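Local structure of acyl-coenzyme A thioesterase THEM4 (Rhodococcus sp., 2OV9) at the interface of chains A and B. The protein probably hydrolyses fatty acyl-coenzyme A thioesters to free fatty acids and coenzyme A, as a member of the thioesterase superfamily. Numbering follows the deposited sequence. Chains: chain A/B, Hypothetical protein.

The interface of chains A and B. Residues chain A 121-123, 130, 133; chain B 80, 89-90, 136, 140.
A:His130 reaches across a two-fold symmetric homodimer interface to B:His140, in a patch where the His-Gly-Gly motif of PaaI-type hotdog thioesterases, which A:His130 opens at the start of helix 131-148, meets the same helix and a proline loop of the other chain. Hotdog-fold thioesterases commonly work as dimers with active sites at the subunit seam, so this pairing is probably the functional one and the patch may help shape a site. The histidines meet tip to flank: A:His130 NE2 lies 2.9 Å from B:His140 ND1 in a nearly straight hydrogen bond, 167° at the hydrogen, whose donor the structure does not reveal. B:His140 ND1 sits at the edge of the A:His130 ring, in its plane. With CG anti to the backbone N (chi1 -162°), A:His130 extends into chain B, where the CZ2-CH2 edge of B:Trp80 is set against a face of its ring, the planes at 90° and B:Trp80 CZ2 3.7 Å from A:His130 NE2. On the opposite face, B:Leu136 CD1 stands 4.1 Å above the plane, near the rim. An alanine in place of A:His130 would probably leave B:His140 ND1 without this partner across the interface and open a gap beside B:Trp80 and B:Pro90. Within chain B, the carboxylate oxygen OD2 of B:Asp89 lies 3.3 Å above the B:His140 ring plane, offset to the rim, a second-shell contact. B:Pro90 packs against chain A, its CG 3.9 Å from A:Val133 CG2, a methyl group that also touches B:Leu136 CD1. The pyrrolidine ring lies against backbone carbonyls as well, with B:Pro90 CB 3.4 Å from A:Pro121 O and B:Pro90 CD 3.3 Å from A:Gln123 O.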
loop_
_atom_site.group_PDB
_atom_site.type_symbol
_atom_site.label_atom_id
_atom_site.label_comp_id
_atom_site.label_asym_id
_atom_site.label_seq_id
_atom_site.Cartn_x
_atom_site.Cartn_y
_atom_site.Cartn_z
ATOM N N PRO A 121 -4.690 -7.467 -5.838
ATOM C CA PRO A 121 -3.713 -7.241 -4.769
ATOM C C PRO A 121 -4.102 -6.174 -3.739
ATOM O O PRO A 121 -3.559 -6.172 -2.638
ATOM C CB PRO A 121 -2.437 -6.847 -5.534
ATOM C CG PRO A 121 -2.617 -7.456 -6.899
ATOM C CD PRO A 121 -4.086 -7.256 -7.170
ATOM N N TYR A 122 -5.047 -5.303 -4.088
ATOM C CA TYR A 122 -5.477 -4.196 -3.208
ATOM C C TYR A 122 -6.697 -4.530 -2.353
ATOM O O TYR A 122 -7.203 -3.665 -1.628
ATOM C CB TYR A 122 -5.704 -2.898 -4.022
ATOM C CG TYR A 122 -4.499 -2.526 -4.849
ATOM C CD1 TYR A 122 -3.455 -1.784 -4.301
ATOM C CD2 TYR A 122 -4.365 -3.001 -6.165
ATOM C CE1 TYR A 122 -2.306 -1.481 -5.070
ATOM C CE2 TYR A 122 -3.235 -2.696 -6.939
ATOM C CZ TYR A 122 -2.210 -1.946 -6.381
ATOM O OH TYR A 122 -1.098 -1.656 -7.147
ATOM N N GLN A 123 -7.139 -5.787 -2.420
ATOM C CA GLN A 123 -8.344 -6.249 -1.745
ATOM C C GLN A 123 -8.231 -6.257 -0.212
ATOM O O GLN A 123 -7.201 -6.626 0.348
ATOM C CB GLN A 123 -8.709 -7.639 -2.274
ATOM C CG GLN A 123 -9.992 -8.248 -1.722
ATOM C CD GLN A 123 -10.304 -9.571 -2.364
ATOM O OE1 GLN A 123 -9.436 -10.453 -2.477
ATOM N NE2 GLN A 123 -11.539 -9.719 -2.819
ATOM N N HIS A 130 -9.032 -2.468 0.188
ATOM C CA HIS A 130 -8.622 -2.355 1.589
ATOM C C HIS A 130 -8.705 -0.883 2.028
ATOM O O HIS A 130 -8.181 0.006 1.348
ATOM C CB HIS A 130 -7.190 -2.851 1.718
ATOM C CG HIS A 130 -6.775 -3.199 3.117
ATOM N ND1 HIS A 130 -6.703 -2.269 4.129
ATOM C CD2 HIS A 130 -6.354 -4.368 3.654
ATOM C CE1 HIS A 130 -6.286 -2.854 5.240
ATOM N NE2 HIS A 130 -6.080 -4.132 4.981
ATOM N N VAL A 133 -5.514 0.858 1.823
ATOM C CA VAL A 133 -5.167 1.256 0.448
ATOM C C VAL A 133 -5.842 2.573 0.053
ATOM O O VAL A 133 -5.192 3.460 -0.502
ATOM C CB VAL A 133 -5.459 0.130 -0.575
ATOM C CG1 VAL A 133 -5.455 0.667 -2.043
ATOM C CG2 VAL A 133 -4.406 -0.989 -0.405
ATOM N N TRP B 80 -13.146 -8.222 8.781
ATOM C CA TRP B 80 -14.003 -7.110 9.211
ATOM C C TRP B 80 -15.440 -7.575 9.488
ATOM O O TRP B 80 -16.281 -6.793 9.939
ATOM C CB TRP B 80 -13.963 -5.976 8.169
ATOM C CG TRP B 80 -12.582 -5.451 7.977
ATOM C CD1 TRP B 80 -11.975 -4.464 8.692
ATOM C CD2 TRP B 80 -11.601 -5.939 7.051
ATOM N NE1 TRP B 80 -10.679 -4.282 8.255
ATOM C CE2 TRP B 80 -10.423 -5.181 7.251
ATOM C CE3 TRP B 80 -11.606 -6.932 6.065
ATOM C CZ2 TRP B 80 -9.264 -5.380 6.492
ATOM C CZ3 TRP B 80 -10.443 -7.135 5.316
ATOM C CH2 TRP B 80 -9.292 -6.362 5.536
ATOM N N ASP B 89 -4.367 -10.101 2.030
ATOM C CA ASP B 89 -4.335 -8.657 2.114
ATOM C C ASP B 89 -2.949 -8.097 1.735
ATOM O O ASP B 89 -1.958 -8.828 1.783
ATOM C CB ASP B 89 -4.706 -8.271 3.540
ATOM C CG ASP B 89 -3.669 -8.704 4.516
ATOM O OD1 ASP B 89 -3.720 -9.850 4.994
ATOM O OD2 ASP B 89 -2.770 -7.898 4.785
ATOM N N PRO B 90 -2.883 -6.813 1.312
ATOM C CA PRO B 90 -1.593 -6.207 0.975
ATOM C C PRO B 90 -0.664 -5.810 2.118
ATOM O O PRO B 90 0.322 -5.120 1.871
ATOM C CB PRO B 90 -1.985 -4.974 0.141
ATOM C CG PRO B 90 -3.364 -4.612 0.622
ATOM C CD PRO B 90 -4.022 -5.914 1.015
ATOM N N LEU B 136 -1.564 2.681 5.792
ATOM C CA LEU B 136 -2.063 1.365 5.354
ATOM C C LEU B 136 -1.720 0.311 6.401
ATOM O O LEU B 136 -2.579 -0.495 6.790
ATOM C CB LEU B 136 -1.480 0.961 3.987
ATOM C CG LEU B 136 -1.458 -0.518 3.565
ATOM C CD1 LEU B 136 -2.858 -1.130 3.277
ATOM C CD2 LEU B 136 -0.626 -0.673 2.314
ATOM N N HIS B 140 -4.541 -1.787 8.908
ATOM C CA HIS B 140 -4.588 -3.235 9.024
ATOM C C HIS B 140 -4.323 -3.772 10.425
ATOM O O HIS B 140 -5.038 -4.653 10.902
ATOM C CB HIS B 140 -3.604 -3.920 8.075
ATOM C CG HIS B 140 -3.910 -5.370 7.901
ATOM N ND1 HIS B 140 -4.943 -5.809 7.102
ATOM C CD2 HIS B 140 -3.401 -6.470 8.503
ATOM C CE1 HIS B 140 -5.032 -7.126 7.183
ATOM N NE2 HIS B 140 -4.095 -7.554 8.013
#